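Local coordinates for nitrogenase molybdenum-iron protein beta chain (Clostridium pasteurianum, PDB 4WES) that forms, with the alpha chain, the molybdenum-iron component of nitrogenase, which reduces dinitrogen to ammonia, and shares the [8Fe-7S] P-cluster with that chain, at residues Cys48-Tyr51 and His52-Leu56; His146-Gly149 and Phe150-Val154; Leu327-Phe330 and Ile331-Gly335; Ala430-Leu433 and Val434-Ile437. One frame throughout, in Å; residues are numbered along the deposited sequence. Where two conformers were deposited one is given.

Contact 1 (Cys48-Tyr51 and His52-Leu56); sequences CCSY and HRTVL. With CLF (Fe(8)-S(7) cluster), chain H.
The carbonyl oxygen of Ser50 takes two bonds from Thr54, one from the backbone N at 3.0 Å and a shorter one from OG1 at 2.7 Å, the two donors arriving from opposite faces of the carbonyl plane. Threonine suits this place because its OG1, lying anti to its own carbonyl carbon (chi1 -68°), turns back to the previous turn of helix 46-60. The Ser50 hydroxyl itself bonds Lys466 of the alpha chain. Two residues earlier, Cys48 O accepts His52 N at 2.9 Å; the same oxygen lies over the centre of the His52 imidazole face, 2.9 Å above its plane, a contact that is not a second hydrogen bond. Cys48 SG bridges two irons of the P-cluster, FE8 at 2.3 Å and FE2 at 2.4 Å. His52 presents its ring edge to the same cluster, NE2 lying 3.4 Å from S4B, while Tyr51 brings CE2 to 3.5 Å from S4A. On another side of the helix, Cys49 SG rests against the aliphatic CD of Arg53, whose NE is bonded to Ala64 O. Consecutive turns thus supply a bridging thiolate and two aromatic groups to one cluster; the nearby imidazole and phenol rings may tune the electrostatics of its sulfides.

Contact 2 (His146-Gly149 and Phe150-Val154); sequences HVTG and FANMV
Residues 146-154 form the opening turns of helix 146-161, with regular i to i+4 bonds such as Phe150 N to His146 O at 3.0 Å and Asn152 N to Thr148 O at 2.9 Å. With chi1 at -34°, off the staggered value, Thr148 holds OG1 beside its backbone N and bonds Ser145 N, while Ser145 OG in turn accepts Val147 N. The methyl CG2 of Thr148 is left to run alongside Asn152, 4.1 Å from ND2, both side chains pointing the same way. The amide of Asn152 also leans back on the preceding turn, its CG 3.3 Å from Thr148 O. Asparagine can still donate outward from there: ND2 bonds Gln24 OE1 of helix 24-33, and buried His146 likewise uses both ring nitrogens, ND1 with Thr22 N and NE2 with Asp320 OD2, a two-sided residue tying the helix start to two other parts of the chain. Phe150 swings away from the preceding turn, CG anti to N (chi1 -180°), into an apolar setting that includes Ala31, Ala245 and Pro202. Small Ala151 sets its CB 3.5 Å from Thr148 O. Met153 leans outward, its chain bent at chi2 and chi3, while its CB remains 3.6 Å from Gly149 O.

Contact 3 (Leu327-Phe330 and Ile331-Gly335); sequences LSKF and IIELG
Leu334 lays a methyl over the Phe330 ring in a CH-pi contact, CD1 standing 4.0 Å from the centroid and only 6° off the normal, near the end of helix 321-333 in a beta-alpha-beta unit. The other branch of the forked leucine, CD2, reaches the rim atoms, 3.9 Å from Phe330 CE1. At the ring edge Glu333 OE1 lies 3.5 Å from Phe330 CD1, its carboxylate nearly perpendicular to the phenyl plane. The other oxygen, Glu333 OE2, forms a salt bridge with Lys329 NZ at 3.1 Å, met from above the carboxylate plane. Lysine reaches it because its chain bends at chi2 and chi4, crossing the extended glutamate almost squarely. The second shell fixes this buried carboxylate: Ser271 OG bonds OE2, and Val270 N bonds OE1. Phe330, CG anti to its backbone N (chi1 -173°), packs toward helix 426-448. Farther along, Gly335 closes the helix as a Schellman motif, with a positive phi of 92° that glycine tolerates readily, and its backbone pairs with Gly312. The chain then passes to strand 337-343, having left Gly335 N bonded to Ile332 O at 2.9 Å.

Contact 4 (Ala430-Leu433 and Val434-Ile437); sequences AIRL and VEEI
Over one face of the Arg432 guanidinium a water sits 3.2 Å above the plane and over its centre, while Glu435 OE1 approaches obliquely, 3.9 Å from Arg432 NH1. The two residues are three apart on the side of helix 426-448 that meets the second subunit and run side by side in the same direction. Their flat ends are turned 88° to each other, and the carboxylate oxygen stands well out of the guanidinium plane; this is a long salt bridge of charges alone, with no N-H aimed at the oxygen. The water supplies the closer link, donating to Arg432 O and to Glu435 OE1 at 2.8 Å each. In Arg432, bends at chi2 and chi3 (-81° and -53°) bring the guanidinium alongside the Glu435 side chain. Glu435, by contrast, is extended, its CG anti to the backbone N, and its OE1 takes a hydrogen bond from Asn422 ND2 of the second subunit. Arg432 reaches the same subunit, NH1 by a weak hydrogen bond to its Asn422 OD1 and NH2 by a long, weak ion pair with its Glu435 OE1, partners that suit charged chains to this interface. Another side of the helix is apolar: Ile431 and Val434 pack on Leu302 of helix 290-305, and Leu433 lies on Ile268. Branched Val434 and Ile437 fit closely on the preceding turn: Val434 CG2, beside its own backbone N, lies 3.3 Å from Ala430 O. Backbone bonds such as Glu435 N to Ile431 O keep the turns regular, and Ile437 lays CG1 3.2 Å from Leu433 O.

All four contacts lie between successive turns of single helices and all are buried, yet their surroundings set them apart. Contacts 1 and 2, about 16 Å apart between centres, both rest on helix 24-33; contact 1 adds metal and sulfide chemistry, whereas contact 2 is a helix start held by side-chain hydrogen bonds, one of them to an aspartate. Contacts 3 and 4 meet directly: Phe330 CZ packs 3.6 Å from Val434 CG2, and Leu334 CD2 lies 3.7 Å from the same methyl, joining helices 321-333 and 426-448. Contact 3 keeps its ion pair among neighbouring side chains, while contact 4 has its polar side, with a loose, water-bridged pair, at the interface with the second beta chain.

Contact 1 (Cys48-Tyr51 and His52-Leu56)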
ATOM      1  N   CYS B  48      -2.461  34.817  -1.166  1.00  8.27           N
ATOM      2  CA  CYS B  48      -1.680  33.919  -2.006  1.00  8.48           C
ATOM      3  C   CYS B  48      -0.603  33.219  -1.168  1.00  8.55           C
ATOM      4  O   CYS B  48      -0.469  32.002  -1.198  1.00  8.73           O
ATOM      5  CB  CYS B  48      -0.988  34.753  -3.104  1.00  8.63           C
ATOM      6  SG  CYS B  48      -2.174  35.610  -4.170  1.00  8.66           S
ATOM      7  N   CYS B  49       0.213  33.999  -0.467  1.00  8.36           N
ATOM      8  CA  CYS B  49       1.306  33.437   0.313  1.00  8.84           C
ATOM      9  C   CYS B  49       0.776  32.391   1.294  1.00  8.22           C
ATOM     10  O   CYS B  49       1.321  31.288   1.405  1.00  8.54           O
ATOM     11  CB  CYS B  49       2.017  34.559   1.062  1.00  9.04           C
ATOM     12  SG  CYS B  49       3.464  34.040   2.008  1.00 10.37           S
ATOM     13  N   SER B  50      -0.307  32.714   2.007  1.00  8.24           N
ATOM     14  CA  SER B  50      -0.868  31.760   2.966  0.51  8.38           C
ATOM     15  C   SER B  50      -1.312  30.464   2.304  1.00  8.04           C
ATOM     16  O   SER B  50      -0.983  29.369   2.764  1.00  8.12           O
ATOM     17  CB  SER B  50      -2.034  32.373   3.726  0.51  9.80           C
ATOM     18  OG  SER B  50      -2.484  31.458   4.728  0.51  9.76           O
ATOM     19  N   TYR B  51      -2.050  30.581   1.204  1.00  7.47           N
ATOM     20  CA  TYR B  51      -2.503  29.390   0.505  1.00  8.29           C
ATOM     21  C   TYR B  51      -1.359  28.538  -0.008  1.00  7.41           C
ATOM     22  O   TYR B  51      -1.390  27.306   0.016  1.00  7.94           O
ATOM     23  CB  TYR B  51      -3.420  29.768  -0.656  1.00  8.03           C
ATOM     24  CG  TYR B  51      -4.842  30.131  -0.341  1.00  8.04           C
ATOM     25  CD1 TYR B  51      -5.527  29.645   0.771  1.00  8.38           C
ATOM     26  CD2 TYR B  51      -5.582  30.865  -1.268  1.00  8.61           C
ATOM     27  CE1 TYR B  51      -6.881  29.892   0.971  1.00  8.78           C
ATOM     28  CE2 TYR B  51      -6.939  31.121  -1.080  1.00  8.86           C
ATOM     29  CZ  TYR B  51      -7.581  30.624   0.019  1.00  8.57           C
ATOM     30  OH  TYR B  51      -8.926  30.905   0.168  1.00  8.87           O
ATOM     31  N   HIS B  52      -0.323  29.199  -0.525  1.00  7.90           N
ATOM     32  CA  HIS B  52       0.801  28.480  -1.184  1.00  8.15           C
ATOM     33  C   HIS B  52       1.684  27.798  -0.157  1.00  7.44           C
ATOM     34  O   HIS B  52       2.086  26.640  -0.334  1.00  8.12           O
ATOM     35  CB  HIS B  52       1.555  29.458  -2.103  1.00  8.34           C
ATOM     36  CG  HIS B  52       0.639  30.059  -3.131  1.00  8.08           C
ATOM     37  ND1 HIS B  52       0.997  31.161  -3.861  1.00  8.75           N
ATOM     38  CD2 HIS B  52      -0.647  29.767  -3.441  1.00  8.68           C
ATOM     39  CE1 HIS B  52      -0.032  31.514  -4.602  1.00  8.58           C
ATOM     40  NE2 HIS B  52      -1.045  30.691  -4.363  1.00  8.80           N
ATOM     41  N   ARG B  53       1.986  28.492   0.932  1.00  7.62           N
ATOM     42  CA  ARG B  53       2.660  27.846   2.058  1.00  7.82           C
ATOM     43  C   ARG B  53       1.875  26.659   2.560  1.00  7.44           C
ATOM     44  O   ARG B  53       2.410  25.610   2.906  1.00  8.29           O
ATOM     45  CB  ARG B  53       2.834  28.851   3.215  1.00  7.82           C
ATOM     46  CG  ARG B  53       3.839  29.967   2.906  1.00  8.03           C
ATOM     47  CD  ARG B  53       3.878  30.967   4.047  1.00  8.65           C
ATOM     48  NE  ARG B  53       4.417  30.314   5.242  1.00  8.40           N
ATOM     49  CZ  ARG B  53       4.153  30.648   6.491  1.00  8.93           C
ATOM     50  NH1 ARG B  53       3.421  31.700   6.780  1.00  9.82           N
ATOM     51  NH2 ARG B  53       4.646  29.897   7.468  1.00  9.98           N
ATOM     52  N   THR B  54       0.547  26.831   2.646  1.00  7.40           N
ATOM     53  CA  THR B  54      -0.324  25.800   3.191  1.00  7.19           C
ATOM     54  C   THR B  54      -0.290  24.529   2.402  1.00  7.05           C
ATOM     55  O   THR B  54      -0.242  23.422   2.977  1.00  7.79           O
ATOM     56  CB  THR B  54      -1.763  26.355   3.336  1.00  7.56           C
ATOM     57  OG1 THR B  54      -1.758  27.359   4.366  1.00  7.87           O
ATOM     58  CG2 THR B  54      -2.765  25.291   3.685  1.00  7.68           C
ATOM     59  N   VAL B  55      -0.373  24.621   1.069  1.00  7.26           N
ATOM     60  CA  VAL B  55      -0.424  23.388   0.279  1.00  7.21           C
ATOM     61  C   VAL B  55       0.891  22.612   0.449  1.00  7.09           C
ATOM     62  O   VAL B  55       0.897  21.390   0.488  1.00  7.76           O
ATOM     63  CB  VAL B  55      -0.805  23.638  -1.189  1.00  7.72           C
ATOM     64  CG1 VAL B  55       0.283  24.368  -1.934  1.00  7.99           C
ATOM     65  CG2 VAL B  55      -1.155  22.334  -1.887  1.00  8.25           C
ATOM     66  N   LEU B  56       2.019  23.326   0.517  1.00  7.55           N
ATOM     67  CA  LEU B  56       3.292  22.653   0.745  1.00  7.63           C
ATOM     68  C   LEU B  56       3.312  21.924   2.091  1.00  7.20           C
ATOM     69  O   LEU B  56       3.802  20.784   2.150  1.00  8.08           O
ATOM     70  CB  LEU B  56       4.426  23.655   0.632  1.00  7.88           C
ATOM     71  CG  LEU B  56       4.668  24.227  -0.777  1.00  8.88           C
ATOM     72  CD1 LEU B  56       5.694  25.347  -0.730  1.00 10.17           C
ATOM     73  CD2 LEU B  56       5.121  23.143  -1.757  1.00 10.57           C
TER
HETATM   74 FE1  CLF H 604      -5.808  37.396  -4.448  1.00  8.84          FE
HETATM   75 FE2  CLF H 604      -4.455  35.480  -3.590  1.00  9.41          FE
HETATM   76 FE3  CLF H 604      -6.827  35.996  -2.269  1.00  8.59          FE
HETATM   77 FE4  CLF H 604      -6.747  34.971  -4.779  1.00  8.55          FE
HETATM   78  S1  CLF H 604      -4.889  35.839  -6.003  1.00  9.07           S
HETATM   79  S2A CLF H 604      -4.918  37.314  -2.292  1.00  9.11           S
HETATM   80  S4A CLF H 604      -6.025  33.947  -2.876  1.00  9.16           S
HETATM   81  S3A CLF H 604      -8.031  36.776  -4.110  1.00  8.69           S
HETATM   82 FE5  CLF H 604      -5.569  32.573  -6.960  0.66 11.95          FE
HETATM   83 FE6  CLF H 604      -3.322  34.595  -8.946  0.66 10.01          FE
HETATM   84 FE7  CLF H 604      -2.914  32.255  -7.560  1.00  8.51          FE
HETATM   85 FE8  CLF H 604      -3.101  34.304  -5.826  1.00  9.34          FE
HETATM   86  S2B CLF H 604      -4.664  32.736  -8.972  1.00  9.43           S
HETATM   87  S3B CLF H 604      -1.573  34.143  -7.502  1.00  9.35           S
HETATM   88  S4B CLF H 604      -3.883  32.152  -5.467  1.00  8.70           S

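Contact 2 (His146-Gly149 and Phe150-Val154)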
ATOM      1  N   HIS B 146       1.522  26.021 -11.889  1.00  8.38           N
ATOM      2  CA  HIS B 146       2.605  25.921 -10.920  1.00  8.51           C
ATOM      3  C   HIS B 146       3.884  25.384 -11.558  1.00  8.44           C
ATOM      4  O   HIS B 146       4.996  25.738 -11.106  1.00  9.44           O
ATOM      5  CB  HIS B 146       2.156  25.040  -9.745  1.00  8.65           C
ATOM      6  CG  HIS B 146       1.806  23.654 -10.138  1.00  8.57           C
ATOM      7  ND1 HIS B 146       0.646  23.335 -10.811  1.00  9.35           N
ATOM      8  CD2 HIS B 146       2.498  22.501  -9.985  1.00  9.19           C
ATOM      9  CE1 HIS B 146       0.658  22.042 -11.058  1.00  9.70           C
ATOM     10  NE2 HIS B 146       1.759  21.512 -10.553  1.00  9.63           N
ATOM     11  N   VAL B 147       3.799  24.555 -12.596  1.00  9.14           N
ATOM     12  CA  VAL B 147       4.997  24.076 -13.275  0.57  8.08           C
ATOM     13  C   VAL B 147       5.736  25.259 -13.907  1.00  9.34           C
ATOM     14  O   VAL B 147       6.972  25.379 -13.829  1.00  9.42           O
ATOM     15  CB  VAL B 147       4.626  23.032 -14.329  0.57  6.99           C
ATOM     16  CG1 VAL B 147       5.830  22.658 -15.187  0.57  7.53           C
ATOM     17  CG2 VAL B 147       4.004  21.787 -13.636  0.57  6.31           C
ATOM     18  N   THR B 148       4.989  26.141 -14.555  1.00  9.36           N
ATOM     19  CA  THR B 148       5.560  27.335 -15.173  1.00  9.83           C
ATOM     20  C   THR B 148       6.189  28.223 -14.125  1.00  9.64           C
ATOM     21  O   THR B 148       7.229  28.859 -14.367  1.00 10.24           O
ATOM     22  CB  THR B 148       4.452  28.092 -15.910  1.00 10.25           C
ATOM     23  OG1 THR B 148       3.491  27.189 -16.460  1.00 10.10           O
ATOM     24  CG2 THR B 148       5.029  28.971 -16.992  1.00 12.09           C
ATOM     25  N   GLY B 149       5.589  28.313 -12.945  1.00  9.26           N
ATOM     26  CA  GLY B 149       6.141  29.092 -11.858  1.00  9.64           C
ATOM     27  C   GLY B 149       7.499  28.579 -11.400  1.00  9.97           C
ATOM     28  O   GLY B 149       8.443  29.364 -11.170  1.00  9.94           O
ATOM     29  N   PHE B 150       7.601  27.260 -11.273  1.00  9.25           N
ATOM     30  CA  PHE B 150       8.879  26.616 -10.993  1.00  9.27           C
ATOM     31  C   PHE B 150       9.892  27.004 -12.078  1.00  9.23           C
ATOM     32  O   PHE B 150      11.024  27.412 -11.792  1.00  9.90           O
ATOM     33  CB  PHE B 150       8.675  25.115 -10.890  1.00  9.62           C
ATOM     34  CG  PHE B 150       9.945  24.348 -10.598  1.00 10.00           C
ATOM     35  CD1 PHE B 150      10.261  23.966  -9.311  1.00 10.69           C
ATOM     36  CD2 PHE B 150      10.785  23.976 -11.620  1.00 10.36           C
ATOM     37  CE1 PHE B 150      11.407  23.261  -9.041  1.00 11.30           C
ATOM     38  CE2 PHE B 150      11.955  23.270 -11.358  1.00 11.53           C
ATOM     39  CZ  PHE B 150      12.240  22.879 -10.068  1.00 11.27           C
ATOM     40  N   ALA B 151       9.498  26.839 -13.338  1.00  9.94           N
ATOM     41  CA  ALA B 151      10.412  27.120 -14.437  1.00  9.78           C
ATOM     42  C   ALA B 151      10.914  28.538 -14.398  1.00  9.74           C
ATOM     43  O   ALA B 151      12.112  28.802 -14.671  1.00 10.66           O
ATOM     44  CB  ALA B 151       9.755  26.848 -15.767  1.00 10.09           C
ATOM     45  N   ASN B 152      10.014  29.470 -14.120  1.00  9.73           N
ATOM     46  CA  ASN B 152      10.352  30.883 -14.046  1.00 10.16           C
ATOM     47  C   ASN B 152      11.306  31.203 -12.884  1.00  9.49           C
ATOM     48  O   ASN B 152      12.283  31.948 -13.051  1.00 10.93           O
ATOM     49  CB  ASN B 152       9.069  31.739 -13.955  1.00  9.81           C
ATOM     50  CG  ASN B 152       8.380  31.865 -15.276  1.00 10.75           C
ATOM     51  OD1 ASN B 152       9.007  31.777 -16.330  1.00 12.09           O
ATOM     52  ND2 ASN B 152       7.084  32.062 -15.247  1.00 10.78           N
ATOM     53  N   MET B 153      11.108  30.584 -11.733  1.00  9.83           N
ATOM     54  CA  MET B 153      12.003  30.820 -10.615  1.00 10.41           C
ATOM     55  C   MET B 153      13.401  30.311 -10.967  1.00 10.73           C
ATOM     56  O   MET B 153      14.402  30.935 -10.603  1.00 11.26           O
ATOM     57  CB  MET B 153      11.485  30.143  -9.337  1.00 10.39           C
ATOM     58  CG  MET B 153      12.264  30.538  -8.075  1.00 10.46           C
ATOM     59  SD  MET B 153      11.894  32.198  -7.438  1.00 12.65           S
ATOM     60  CE  MET B 153      13.233  33.128  -8.074  1.00 13.52           C
ATOM     61  N   VAL B 154      13.491  29.160 -11.642  1.00 10.36           N
ATOM     62  CA  VAL B 154      14.818  28.660 -12.047  1.00 11.18           C
ATOM     63  C   VAL B 154      15.481  29.655 -12.987  1.00 11.26           C
ATOM     64  O   VAL B 154      16.690  29.942 -12.871  1.00 12.20           O
ATOM     65  CB  VAL B 154      14.712  27.252 -12.666  1.00 11.99           C
ATOM     66  CG1 VAL B 154      16.054  26.762 -13.131  1.00 13.30           C
ATOM     67  CG2 VAL B 154      14.118  26.259 -11.665  1.00 11.56           C
TER

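Contact 3 (Leu327-Phe330 and Ile331-Gly335)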
ATOM      1  N   LEU B 327       5.586   8.839 -17.091  1.00  9.24           N
ATOM      2  CA  LEU B 327       4.800   7.756 -16.499  1.00  9.16           C
ATOM      3  C   LEU B 327       3.976   7.061 -17.566  1.00  9.56           C
ATOM      4  O   LEU B 327       3.818   5.835 -17.508  1.00  9.45           O
ATOM      5  CB  LEU B 327       3.937   8.274 -15.357  1.00  9.95           C
ATOM      6  CG  LEU B 327       3.052   7.234 -14.682  1.00 11.10           C
ATOM      7  CD1 LEU B 327       3.895   6.121 -14.093  1.00 12.84           C
ATOM      8  CD2 LEU B 327       2.201   7.903 -13.617  1.00 13.54           C
ATOM      9  N   SER B 328       3.409   7.811 -18.506  1.00  9.45           N
ATOM     10  CA  SER B 328       2.651   7.172 -19.577  1.00 10.13           C
ATOM     11  C   SER B 328       3.495   6.217 -20.383  1.00  9.56           C
ATOM     12  O   SER B 328       3.068   5.116 -20.749  1.00  9.74           O
ATOM     13  CB  SER B 328       2.032   8.240 -20.488  1.00 10.78           C
ATOM     14  OG  SER B 328       1.024   8.985 -19.812  1.00 12.38           O
ATOM     15  N   LYS B 329       4.740   6.622 -20.671  1.00  9.28           N
ATOM     16  CA  LYS B 329       5.661   5.704 -21.350  1.00  9.93           C
ATOM     17  C   LYS B 329       5.877   4.450 -20.501  1.00  9.62           C
ATOM     18  O   LYS B 329       5.892   3.347 -21.021  1.00  9.83           O
ATOM     19  CB  LYS B 329       6.998   6.436 -21.644  1.00 11.14           C
ATOM     20  CG  LYS B 329       8.028   5.571 -22.348  1.00 10.83           C
ATOM     21  CD  LYS B 329       7.603   5.145 -23.739  1.00 15.81           C
ATOM     22  CE  LYS B 329       8.820   4.667 -24.586  1.00 24.21           C
ATOM     23  NZ  LYS B 329       9.136   3.310 -24.176  1.00 30.98           N
ATOM     24  N   PHE B 330       6.072   4.630 -19.196  1.00  9.09           N
ATOM     25  CA  PHE B 330       6.308   3.473 -18.320  1.00  9.22           C
ATOM     26  C   PHE B 330       5.088   2.550 -18.307  1.00  8.64           C
ATOM     27  O   PHE B 330       5.237   1.323 -18.319  1.00  9.46           O
ATOM     28  CB  PHE B 330       6.685   3.948 -16.933  1.00  9.01           C
ATOM     29  CG  PHE B 330       7.115   2.849 -15.985  1.00  9.11           C
ATOM     30  CD1 PHE B 330       7.848   1.760 -16.415  1.00  9.62           C
ATOM     31  CD2 PHE B 330       6.851   2.946 -14.638  1.00 10.21           C
ATOM     32  CE1 PHE B 330       8.286   0.799 -15.528  1.00  9.77           C
ATOM     33  CE2 PHE B 330       7.281   1.982 -13.739  1.00 11.09           C
ATOM     34  CZ  PHE B 330       8.013   0.901 -14.189  1.00 10.50           C
ATOM     35  N   ILE B 331       3.887   3.121 -18.282  1.00  8.81           N
ATOM     36  CA  ILE B 331       2.679   2.297 -18.359  1.00  9.03           C
ATOM     37  C   ILE B 331       2.692   1.406 -19.625  1.00  9.28           C
ATOM     38  O   ILE B 331       2.400   0.218 -19.558  1.00  9.06           O
ATOM     39  CB  ILE B 331       1.430   3.209 -18.284  1.00  9.17           C
ATOM     40  CG1 ILE B 331       1.291   3.842 -16.916  1.00  9.64           C
ATOM     41  CG2 ILE B 331       0.174   2.460 -18.706  1.00  9.57           C
ATOM     42  CD1 ILE B 331       1.177   2.926 -15.743  1.00 13.73           C
ATOM     43  N   ILE B 332       3.054   2.003 -20.766  1.00  8.94           N
ATOM     44  CA  ILE B 332       3.204   1.242 -21.981  1.00  9.29           C
ATOM     45  C   ILE B 332       4.270   0.152 -21.840  1.00  9.15           C
ATOM     46  O   ILE B 332       4.078  -1.011 -22.241  1.00 10.02           O
ATOM     47  CB  ILE B 332       3.481   2.160 -23.179  1.00  9.89           C
ATOM     48  CG1 ILE B 332       2.263   3.069 -23.439  1.00 10.69           C
ATOM     49  CG2 ILE B 332       3.815   1.358 -24.424  1.00 12.36           C
ATOM     50  CD1 ILE B 332       2.529   4.151 -24.460  1.00 13.20           C
ATOM     51  N   GLU B 333       5.416   0.506 -21.238  1.00  8.97           N
ATOM     52  CA  GLU B 333       6.494  -0.461 -21.016  1.00  9.46           C
ATOM     53  C   GLU B 333       6.074  -1.637 -20.152  1.00  9.02           C
ATOM     54  O   GLU B 333       6.609  -2.724 -20.308  1.00  9.64           O
ATOM     55  CB  GLU B 333       7.693   0.253 -20.401  1.00  9.63           C
ATOM     56  CG  GLU B 333       8.356   1.254 -21.335  1.00  9.98           C
ATOM     57  CD  GLU B 333       9.414   2.131 -20.706  1.00 10.79           C
ATOM     58  OE1 GLU B 333       9.339   2.411 -19.500  1.00 10.52           O
ATOM     59  OE2 GLU B 333      10.311   2.551 -21.451  1.00 13.22           O
ATOM     60  N   LEU B 334       5.126  -1.391 -19.232  1.00  9.37           N
ATOM     61  CA  LEU B 334       4.599  -2.438 -18.361  1.00  9.40           C
ATOM     62  C   LEU B 334       3.625  -3.379 -19.070  1.00  9.42           C
ATOM     63  O   LEU B 334       3.235  -4.400 -18.500  1.00 10.05           O
ATOM     64  CB  LEU B 334       3.904  -1.815 -17.143  1.00  8.77           C
ATOM     65  CG  LEU B 334       4.885  -1.127 -16.171  1.00  9.74           C
ATOM     66  CD1 LEU B 334       4.150  -0.222 -15.204  1.00 11.31           C
ATOM     67  CD2 LEU B 334       5.728  -2.137 -15.427  1.00 10.61           C
ATOM     68  N   GLY B 335       3.200  -3.021 -20.289  1.00  9.39           N
ATOM     69  CA  GLY B 335       2.224  -3.752 -21.036  1.00  9.83           C
ATOM     70  C   GLY B 335       0.811  -3.274 -20.824  1.00  9.11           C
ATOM     71  O   GLY B 335      -0.161  -3.921 -21.269  1.00 10.03           O
TER

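Contact 4 (Ala430-Leu433 and Val434-Ile437)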
ATOM      1  N   ALA B 430      11.057   3.202 -10.093  1.00  9.24           N
ATOM      2  CA  ALA B 430      10.230   2.366 -10.947  1.00  9.40           C
ATOM      3  C   ALA B 430       9.813   1.086 -10.233  1.00  9.34           C
ATOM      4  O   ALA B 430       8.666   0.648 -10.366  1.00  9.77           O
ATOM      5  CB  ALA B 430      10.979   2.035 -12.233  1.00  9.62           C
ATOM      6  N   ILE B 431      10.736   0.488  -9.481  1.00  9.17           N
ATOM      7  CA  ILE B 431      10.423  -0.698  -8.695  1.00  9.48           C
ATOM      8  C   ILE B 431       9.306  -0.374  -7.706  1.00  9.45           C
ATOM      9  O   ILE B 431       8.343  -1.134  -7.548  1.00 10.57           O
ATOM     10  CB  ILE B 431      11.704  -1.212  -7.990  1.00  9.89           C
ATOM     11  CG1 ILE B 431      12.618  -1.861  -9.030  1.00 10.82           C
ATOM     12  CG2 ILE B 431      11.380  -2.167  -6.839  1.00 11.29           C
ATOM     13  CD1 ILE B 431      14.057  -2.102  -8.504  1.00 12.09           C
ATOM     14  N   ARG B 432       9.426   0.751  -7.006  1.00  9.50           N
ATOM     15  CA  ARG B 432       8.399   1.152  -6.050  1.00 11.12           C
ATOM     16  C   ARG B 432       7.058   1.344  -6.721  1.00  9.79           C
ATOM     17  O   ARG B 432       6.009   0.930  -6.183  1.00 10.36           O
ATOM     18  CB  ARG B 432       8.816   2.428  -5.334  1.00 14.82           C
ATOM     19  CG  ARG B 432      10.002   2.262  -4.382  1.00 23.42           C
ATOM     20  CD  ARG B 432       9.605   1.688  -3.019  1.00 49.44           C
ATOM     21  NE  ARG B 432       8.530   2.430  -2.357  1.00 92.94           N
ATOM     22  CZ  ARG B 432       7.943   2.072  -1.212  1.00111.79           C
ATOM     23  NH1 ARG B 432       8.314   0.974  -0.556  1.00 75.22           N
ATOM     24  NH2 ARG B 432       6.971   2.822  -0.716  1.00137.33           N
ATOM     25  N   LEU B 433       7.041   1.941  -7.912  1.00  9.54           N
ATOM     26  CA  LEU B 433       5.795   2.127  -8.665  1.00  9.74           C
ATOM     27  C   LEU B 433       5.157   0.801  -9.050  1.00  9.27           C
ATOM     28  O   LEU B 433       3.928   0.642  -8.935  1.00  9.86           O
ATOM     29  CB  LEU B 433       6.032   2.978  -9.913  1.00 10.36           C
ATOM     30  CG  LEU B 433       6.187   4.471  -9.685  1.00 11.56           C
ATOM     31  CD1 LEU B 433       6.686   5.131 -10.958  1.00 14.48           C
ATOM     32  CD2 LEU B 433       4.893   5.111  -9.180  1.00 15.62           C
ATOM     33  N   VAL B 434       5.944  -0.159  -9.546  1.00  9.39           N
ATOM     34  CA  VAL B 434       5.353  -1.420  -9.923  1.00  9.54           C
ATOM     35  C   VAL B 434       4.776  -2.152  -8.725  1.00  8.90           C
ATOM     36  O   VAL B 434       3.695  -2.732  -8.799  1.00  9.18           O
ATOM     37  CB  VAL B 434       6.352  -2.337 -10.663  1.00 10.07           C
ATOM     38  CG1 VAL B 434       5.749  -3.680 -11.020  1.00 10.37           C
ATOM     39  CG2 VAL B 434       6.857  -1.613 -11.921  1.00 12.11           C
ATOM     40  N   GLU B 435       5.477  -2.116  -7.600  1.00  8.81           N
ATOM     41  CA  GLU B 435       4.943  -2.690  -6.372  1.00  8.88           C
ATOM     42  C   GLU B 435       3.627  -2.028  -5.974  1.00  8.63           C
ATOM     43  O   GLU B 435       2.658  -2.712  -5.655  1.00  9.15           O
ATOM     44  CB  GLU B 435       5.965  -2.587  -5.248  1.00 10.45           C
ATOM     45  CG  GLU B 435       5.455  -3.212  -3.975  1.00 10.22           C
ATOM     46  CD  GLU B 435       6.294  -3.008  -2.763  1.00 12.68           C
ATOM     47  OE1 GLU B 435       7.120  -2.039  -2.730  1.00 13.57           O
ATOM     48  OE2 GLU B 435       6.099  -3.787  -1.812  1.00 17.02           O
ATOM     49  N   GLU B 436       3.616  -0.702  -5.997  1.00  8.51           N
ATOM     50  CA  GLU B 436       2.388   0.001  -5.598  1.00  9.36           C
ATOM     51  C   GLU B 436       1.215  -0.292  -6.518  1.00  8.64           C
ATOM     52  O   GLU B 436       0.092  -0.522  -6.064  1.00  9.47           O
ATOM     53  CB  GLU B 436       2.652   1.496  -5.581  1.00 11.23           C
ATOM     54  CG  GLU B 436       1.587   2.341  -4.955  1.00 15.34           C
ATOM     55  CD  GLU B 436       2.058   3.799  -4.763  1.00 26.91           C
ATOM     56  OE1 GLU B 436       3.042   4.286  -5.444  1.00 22.13           O
ATOM     57  OE2 GLU B 436       1.406   4.491  -3.973  1.00 39.71           O
ATOM     58  N   ILE B 437       1.454  -0.273  -7.828  1.00  8.37           N
ATOM     59  CA  ILE B 437       0.424  -0.557  -8.805  1.00  8.73           C
ATOM     60  C   ILE B 437      -0.118  -1.964  -8.621  1.00  8.57           C
ATOM     61  O   ILE B 437      -1.340  -2.190  -8.599  1.00  8.80           O
ATOM     62  CB  ILE B 437       0.971  -0.341 -10.241  1.00  9.17           C
ATOM     63  CG1 ILE B 437       1.176   1.148 -10.532  1.00  9.59           C
ATOM     64  CG2 ILE B 437       0.041  -0.972 -11.279  1.00  9.79           C
ATOM     65  CD1 ILE B 437       2.008   1.468 -11.749  1.00 11.33           C
TER
HETATM   66  O   HOH W   1       6.053   0.512  -3.370  1.00 18.52           O